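Local atomic coordinates of ribosome biogenesis GTPase A (Thermotoga maritima, PDB entry 3CNL), a protein that binds GTP, probably hydrolyses it, and is probably required for a late step in assembly of the 50S ribosomal subunit. Residues 56-70 against 236-249. Numbering follows the deposited sequence.
With GNP (phosphoaminophosphonic acid-guanylate ester), chain B.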
loop_
_atom_site.group_PDB
_atom_site.type_symbol
_atom_site.label_atom_id
_atom_site.label_comp_id
_atom_site.label_asym_id
_atom_site.label_seq_id
_atom_site.Cartn_x
_atom_site.Cartn_y
_atom_site.Cartn_z
ATOM N N VAL A 56 0.919 -0.403 -9.691
ATOM C CA VAL A 56 0.888 -1.563 -10.623
ATOM C C VAL A 56 2.201 -1.711 -11.407
ATOM O O VAL A 56 2.546 -2.803 -11.940
ATOM C CB VAL A 56 -0.356 -1.564 -11.581
ATOM C CG1 VAL A 56 -1.662 -1.703 -10.790
ATOM C CG2 VAL A 56 -0.364 -0.339 -12.514
ATOM N N ASP A 57 2.951 -0.619 -11.447
ATOM C CA ASP A 57 4.221 -0.603 -12.169
ATOM C C ASP A 57 5.299 -1.508 -11.547
ATOM O O ASP A 57 6.189 -1.991 -12.257
ATOM C CB ASP A 57 4.719 0.830 -12.339
ATOM C CG ASP A 57 5.003 1.499 -11.021
ATOM O OD1 ASP A 57 4.120 1.473 -10.160
ATOM O OD2 ASP A 57 6.110 2.043 -10.844
ATOM N N ILE A 58 5.194 -1.764 -10.239
ATOM C CA ILE A 58 6.138 -2.623 -9.520
ATOM C C ILE A 58 5.480 -3.930 -9.031
ATOM O O ILE A 58 6.093 -4.705 -8.273
ATOM C CB ILE A 58 6.858 -1.871 -8.364
ATOM C CG1 ILE A 58 5.860 -1.284 -7.341
ATOM C CG2 ILE A 58 7.793 -0.771 -8.930
ATOM C CD1 ILE A 58 6.508 -0.574 -6.187
ATOM N N ALA A 59 4.258 -4.178 -9.506
ATOM C CA ALA A 59 3.487 -5.385 -9.174
ATOM C C ALA A 59 3.545 -6.386 -10.314
ATOM O O ALA A 59 3.728 -6.008 -11.465
ATOM C CB ALA A 59 2.023 -5.022 -8.902
ATOM N N ASP A 60 3.346 -7.663 -9.992
ATOM C CA ASP A 60 3.199 -8.689 -11.030
ATOM C C ASP A 60 1.889 -8.513 -11.805
ATOM O O ASP A 60 0.805 -8.706 -11.257
ATOM C CB ASP A 60 3.241 -10.082 -10.427
ATOM C CG ASP A 60 3.085 -11.151 -11.470
ATOM O OD1 ASP A 60 2.064 -11.876 -11.427
ATOM O OD2 ASP A 60 3.968 -11.222 -12.362
ATOM N N GLU A 61 2.012 -8.184 -13.095
ATOM C CA GLU A 61 0.874 -7.838 -13.950
ATOM C C GLU A 61 -0.209 -8.917 -14.013
ATOM O O GLU A 61 -1.397 -8.615 -13.941
ATOM C CB GLU A 61 1.354 -7.453 -15.350
ATOM C CG GLU A 61 2.212 -6.200 -15.349
ATOM C CD GLU A 61 2.267 -5.515 -16.695
ATOM O OE1 GLU A 61 2.829 -6.104 -17.626
ATOM O OE2 GLU A 61 1.760 -4.377 -16.833
ATOM N N LYS A 62 0.209 -10.173 -14.096
ATOM C CA LYS A 62 -0.708 -11.304 -14.086
ATOM C C LYS A 62 -1.543 -11.377 -12.798
ATOM O O LYS A 62 -2.752 -11.584 -12.839
ATOM C CB LYS A 62 0.095 -12.584 -14.286
ATOM C CG LYS A 62 -0.727 -13.831 -14.581
ATOM C CD LYS A 62 0.165 -15.070 -14.588
ATOM C CE LYS A 62 0.792 -15.350 -13.199
ATOM N NZ LYS A 62 1.829 -14.347 -12.729
ATOM N N THR A 63 -0.882 -11.202 -11.657
ATOM C CA THR A 63 -1.533 -11.239 -10.347
ATOM C C THR A 63 -2.486 -10.029 -10.175
ATOM O O THR A 63 -3.574 -10.172 -9.627
ATOM C CB THR A 63 -0.462 -11.252 -9.237
ATOM O OG1 THR A 63 0.517 -12.260 -9.529
ATOM C CG2 THR A 63 -1.080 -11.535 -7.876
ATOM N N THR A 64 -2.069 -8.856 -10.646
ATOM C CA THR A 64 -2.924 -7.660 -10.599
ATOM C C THR A 64 -4.223 -7.880 -11.364
ATOM O O THR A 64 -5.294 -7.578 -10.847
ATOM C CB THR A 64 -2.233 -6.398 -11.127
ATOM O OG1 THR A 64 -1.065 -6.122 -10.339
ATOM C CG2 THR A 64 -3.191 -5.182 -11.053
ATOM N N LYS A 65 -4.138 -8.400 -12.587
ATOM C CA LYS A 65 -5.366 -8.709 -13.328
ATOM C C LYS A 65 -6.287 -9.648 -12.551
ATOM O O LYS A 65 -7.504 -9.429 -12.510
ATOM C CB LYS A 65 -5.075 -9.252 -14.725
ATOM C CG LYS A 65 -6.345 -9.340 -15.591
ATOM C CD LYS A 65 -6.956 -7.956 -15.810
ATOM C CE LYS A 65 -8.440 -7.971 -15.512
ATOM N NZ LYS A 65 -9.195 -7.086 -16.456
ATOM N N LYS A 66 -5.735 -10.674 -11.920
ATOM C CA LYS A 66 -6.563 -11.581 -11.117
ATOM C C LYS A 66 -7.234 -10.879 -9.945
ATOM O O LYS A 66 -8.346 -11.243 -9.533
ATOM C CB LYS A 66 -5.742 -12.769 -10.593
ATOM C CG LYS A 66 -5.475 -13.884 -11.623
ATOM C CD LYS A 66 -6.707 -14.790 -11.817
ATOM C CE LYS A 66 -6.400 -16.066 -12.664
ATOM N NZ LYS A 66 -7.671 -16.748 -13.092
ATOM N N TRP A 67 -6.542 -9.897 -9.369
ATOM C CA TRP A 67 -7.149 -9.098 -8.305
ATOM C C TRP A 67 -8.311 -8.260 -8.833
ATOM O O TRP A 67 -9.368 -8.196 -8.196
ATOM C CB TRP A 67 -6.097 -8.240 -7.576
ATOM C CG TRP A 67 -5.331 -9.032 -6.571
ATOM C CD1 TRP A 67 -4.008 -9.356 -6.621
ATOM C CD2 TRP A 67 -5.846 -9.620 -5.365
ATOM N NE1 TRP A 67 -3.662 -10.103 -5.515
ATOM C CE2 TRP A 67 -4.770 -10.271 -4.725
ATOM C CE3 TRP A 67 -7.110 -9.636 -4.750
ATOM C CZ2 TRP A 67 -4.924 -10.960 -3.518
ATOM C CZ3 TRP A 67 -7.261 -10.296 -3.552
ATOM C CH2 TRP A 67 -6.166 -10.958 -2.940
ATOM N N VAL A 68 -8.133 -7.626 -9.988
ATOM C CA VAL A 68 -9.234 -6.850 -10.599
ATOM C C VAL A 68 -10.466 -7.732 -10.757
ATOM O O VAL A 68 -11.554 -7.336 -10.362
ATOM C CB VAL A 68 -8.856 -6.199 -11.961
ATOM C CG1 VAL A 68 -10.039 -5.417 -12.550
ATOM C CG2 VAL A 68 -7.660 -5.259 -11.791
ATOM N N GLU A 69 -10.277 -8.933 -11.308
ATOM C CA GLU A 69 -11.374 -9.881 -11.569
ATOM C C GLU A 69 -12.062 -10.313 -10.310
ATOM O O GLU A 69 -13.293 -10.373 -10.254
ATOM C CB GLU A 69 -10.835 -11.121 -12.259
ATOM C CG GLU A 69 -10.131 -10.778 -13.523
ATOM C CD GLU A 69 -10.122 -11.894 -14.506
ATOM O OE1 GLU A 69 -10.815 -12.910 -14.266
ATOM O OE2 GLU A 69 -9.413 -11.738 -15.519
ATOM N N PHE A 70 -11.248 -10.621 -9.298
ATOM C CA PHE A 70 -11.735 -10.945 -7.975
ATOM C C PHE A 70 -12.658 -9.854 -7.416
ATOM O O PHE A 70 -13.726 -10.170 -6.897
ATOM C CB PHE A 70 -10.553 -11.198 -7.019
ATOM C CG PHE A 70 -10.975 -11.516 -5.606
ATOM C CD1 PHE A 70 -11.346 -12.807 -5.262
ATOM C CD2 PHE A 70 -11.000 -10.525 -4.629
ATOM C CE1 PHE A 70 -11.739 -13.117 -3.963
ATOM C CE2 PHE A 70 -11.385 -10.822 -3.327
ATOM C CZ PHE A 70 -11.764 -12.126 -2.999
ATOM N N ALA A 236 9.930 -2.832 -0.937
ATOM C CA ALA A 236 8.758 -1.954 -0.859
ATOM C C ALA A 236 8.733 -0.938 -2.011
ATOM O O ALA A 236 7.663 -0.557 -2.497
ATOM C CB ALA A 236 8.769 -1.236 0.452
ATOM N N GLN A 237 9.933 -0.528 -2.431
ATOM C CA GLN A 237 10.165 0.410 -3.524
ATOM C C GLN A 237 10.151 -0.246 -4.907
ATOM O O GLN A 237 10.223 0.439 -5.917
ATOM C CB GLN A 237 11.496 1.142 -3.287
ATOM C CG GLN A 237 11.481 2.026 -2.030
ATOM C CD GLN A 237 12.834 2.598 -1.653
ATOM O OE1 GLN A 237 13.871 2.067 -2.033
ATOM N NE2 GLN A 237 12.829 3.687 -0.881
ATOM N N GLY A 238 10.020 -1.567 -4.967
ATOM C CA GLY A 238 10.030 -2.263 -6.243
ATOM C C GLY A 238 11.426 -2.439 -6.830
ATOM O O GLY A 238 11.561 -2.757 -8.022
ATOM N N LYS A 239 12.462 -2.254 -6.000
ATOM C CA LYS A 239 13.864 -2.338 -6.457
ATOM C C LYS A 239 14.403 -3.765 -6.446
ATOM O O LYS A 239 15.555 -4.004 -6.823
ATOM C CB LYS A 239 14.772 -1.434 -5.612
ATOM C CG LYS A 239 14.640 0.062 -5.926
ATOM C CD LYS A 239 15.096 0.916 -4.758
ATOM C CE LYS A 239 14.738 2.394 -4.968
ATOM N NZ LYS A 239 15.725 3.061 -5.880
ATOM N N ALA A 240 13.558 -4.710 -6.039
ATOM C CA ALA A 240 13.968 -6.098 -5.873
ATOM C C ALA A 240 13.193 -7.035 -6.801
ATOM O O ALA A 240 13.120 -8.239 -6.545
ATOM C CB ALA A 240 13.813 -6.523 -4.406
ATOM N N GLY A 241 12.640 -6.469 -7.876
ATOM C CA GLY A 241 11.794 -7.177 -8.834
ATOM C C GLY A 241 10.326 -6.752 -8.870
ATOM O O GLY A 241 9.772 -6.377 -7.830
ATOM N N ARG A 242 9.716 -6.813 -10.068
ATOM C CA ARG A 242 8.252 -6.716 -10.278
ATOM C C ARG A 242 7.609 -7.962 -9.689
ATOM O O ARG A 242 7.566 -9.010 -10.322
ATOM C CB ARG A 242 7.881 -6.673 -11.765
ATOM C CG ARG A 242 7.307 -5.375 -12.316
ATOM C CD ARG A 242 6.514 -5.629 -13.607
ATOM N NE ARG A 242 6.432 -4.437 -14.452
ATOM C CZ ARG A 242 5.345 -3.692 -14.623
ATOM N NH1 ARG A 242 4.211 -3.997 -14.017
ATOM N NH2 ARG A 242 5.404 -2.619 -15.396
ATOM N N VAL A 243 7.106 -7.838 -8.474
ATOM C CA VAL A 243 6.775 -8.988 -7.653
ATOM C C VAL A 243 5.511 -8.632 -6.845
ATOM O O VAL A 243 5.420 -7.530 -6.350
ATOM C CB VAL A 243 7.997 -9.308 -6.728
ATOM C CG1 VAL A 243 7.586 -9.909 -5.438
ATOM C CG2 VAL A 243 8.982 -10.257 -7.441
ATOM N N SER A 244 4.534 -9.542 -6.774
ATOM C CA SER A 244 3.377 -9.395 -5.889
ATOM C C SER A 244 3.465 -10.359 -4.704
ATOM O O SER A 244 4.250 -11.303 -4.733
ATOM C CB SER A 244 2.063 -9.599 -6.650
ATOM O OG SER A 244 1.850 -8.560 -7.583
ATOM N N PHE A 245 2.667 -10.125 -3.663
ATOM C CA PHE A 245 2.853 -10.854 -2.402
ATOM C C PHE A 245 1.627 -11.629 -1.962
ATOM O O PHE A 245 1.693 -12.354 -0.969
ATOM C CB PHE A 245 3.315 -9.911 -1.271
ATOM C CG PHE A 245 4.417 -8.939 -1.683
ATOM C CD1 PHE A 245 5.668 -9.404 -2.082
ATOM C CD2 PHE A 245 4.208 -7.572 -1.618
ATOM C CE1 PHE A 245 6.674 -8.522 -2.457
ATOM C CE2 PHE A 245 5.207 -6.678 -1.979
ATOM C CZ PHE A 245 6.440 -7.151 -2.411
ATOM N N GLU A 246 0.522 -11.440 -2.687
ATOM C CA GLU A 246 -0.765 -12.104 -2.425
ATOM C C GLU A 246 -1.465 -12.351 -3.753
ATOM O O GLU A 246 -1.354 -11.528 -4.663
ATOM C CB GLU A 246 -1.708 -11.193 -1.639
ATOM C CG GLU A 246 -1.212 -10.715 -0.358
ATOM C CD GLU A 246 -2.284 -10.117 0.477
ATOM O OE1 GLU A 246 -2.767 -9.022 0.119
ATOM O OE2 GLU A 246 -2.613 -10.732 1.516
ATOM N N ARG A 247 -2.211 -13.460 -3.814
ATOM C CA ARG A 247 -3.074 -13.869 -4.934
ATOM C C ARG A 247 -4.491 -14.126 -4.409
ATOM O O ARG A 247 -4.634 -14.628 -3.299
ATOM C CB ARG A 247 -2.579 -15.194 -5.523
ATOM C CG ARG A 247 -1.268 -15.168 -6.261
ATOM C CD ARG A 247 -0.668 -16.586 -6.264
ATOM N NE ARG A 247 -1.696 -17.637 -6.323
ATOM C CZ ARG A 247 -1.445 -18.938 -6.506
ATOM N NH1 ARG A 247 -0.196 -19.372 -6.650
ATOM N NH2 ARG A 247 -2.448 -19.815 -6.550
ATOM N N PRO A 248 -5.540 -13.815 -5.213
ATOM C CA PRO A 248 -6.932 -13.929 -4.739
ATOM C C PRO A 248 -7.368 -15.110 -3.818
ATOM O O PRO A 248 -8.246 -14.862 -2.986
ATOM C CB PRO A 248 -7.758 -13.811 -6.021
ATOM C CG PRO A 248 -6.938 -12.931 -6.892
ATOM C CD PRO A 248 -5.490 -13.281 -6.594
ATOM N N GLU A 249 -6.881 -16.358 -3.899
ATOM C CA GLU A 249 -6.397 -17.159 -5.044
ATOM C C GLU A 249 -5.714 -18.502 -4.661
ATOM O O GLU A 249 -5.656 -19.377 -5.525
ATOM C CB GLU A 249 -5.522 -16.420 -6.044
ATOM C CG GLU A 249 -5.738 -16.834 -7.497
ATOM C CD GLU A 249 -4.476 -16.747 -8.324
ATOM O OE1 GLU A 249 -4.233 -15.674 -8.916
ATOM O OE2 GLU A 249 -3.717 -17.746 -8.386
HETATM P PG GNP B . 1.923 7.796 4.249
HETATM O O1G GNP B . 0.447 7.833 4.575
HETATM O O2G GNP B . 2.638 6.655 4.948
HETATM O O3G GNP B . 2.509 9.176 4.520
HETATM N N3B GNP B . 2.339 7.612 2.731
HETATM P PB GNP B . 1.453 7.795 1.439
HETATM O O1B GNP B . 0.344 6.794 1.432
HETATM O O2B GNP B . 1.043 9.228 1.355
HETATM O O3A GNP B . 2.402 7.472 0.268
HETATM P PA GNP B . 3.318 8.411 -0.576
HETATM O O1A GNP B . 2.558 9.032 -1.673
HETATM O O2A GNP B . 4.122 9.315 0.262
HETATM O "O5'" GNP B . 4.278 7.405 -1.277
HETATM C "C5'" GNP B . 5.089 6.473 -0.545
HETATM C "C4'" GNP B . 6.222 6.016 -1.458
HETATM O "O4'" GNP B . 5.716 5.266 -2.599
HETATM C "C3'" GNP B . 7.072 7.113 -2.077
HETATM O "O3'" GNP B . 8.410 6.645 -2.156
HETATM C "C2'" GNP B . 6.477 7.245 -3.470
HETATM O "O2'" GNP B . 7.424 7.780 -4.364
HETATM C "C1'" GNP B . 6.170 5.794 -3.823
HETATM N N9 GNP B . 5.065 5.607 -4.759
HETATM C C8 GNP B . 3.823 6.205 -4.686
HETATM N N7 GNP B . 3.018 5.822 -5.649
HETATM C C5 GNP B . 3.797 4.919 -6.405
HETATM C C6 GNP B . 3.490 4.164 -7.570
HETATM O O6 GNP B . 2.428 4.141 -8.217
HETATM N N1 GNP B . 4.569 3.363 -7.988
HETATM C C2 GNP B . 5.800 3.301 -7.354
HETATM N N2 GNP B . 6.731 2.482 -7.889
HETATM N N3 GNP B . 6.097 3.987 -6.264
HETATM C C4 GNP B . 5.057 4.776 -5.854
HETATM O O HOH W 1 7.687 -5.251 -6.254
HETATM O O HOH W 2 -0.619 -7.846 -8.092
#
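W67 and P248, S244 and D60, R242 and A59 join the guanine-binding loop and helix 61-73 of this circularly permuted GTPase domain to the C-terminal tail that follows helix 224-236. Among the polar contacts, W67 NE1 donates in its ring plane to E246 O (2.8 Å), approaching from above the carbonyl plane. At the helix start, D60 is the N-cap: its OD1 accepts from T63 N, while D60 N donates to S244 OG (3.0 Å). A small hydroxyl fits beside that turn, and a water joins it to T64 OG1. V243 N donates to I58 O (3.3 Å).

Charge enters through R242, whose extended chain lays its guanidinium flat over D57 O, with NH1 bonded edge-on to A59 O (3.3 Å); E61 lies over the opposite face, a long, purely electrostatic pairing. The D57 carboxylate itself grips guanine N1 and N2.

Among apolar contacts, I58 CG2 meets G238 CA (3.8 Å), where this positive-phi glycine, closing helix 224-236 in a Schellman motif, leaves room for the isoleucine; I58 CD1 also nears guanine N2. P248, rigid and compact, fills the corner formed by W67 and F70, its CB 3.8 Å from F70 CD1. Its CD sits over the indole face, 3.8 Å from the centroid of the W67 five-membered ring.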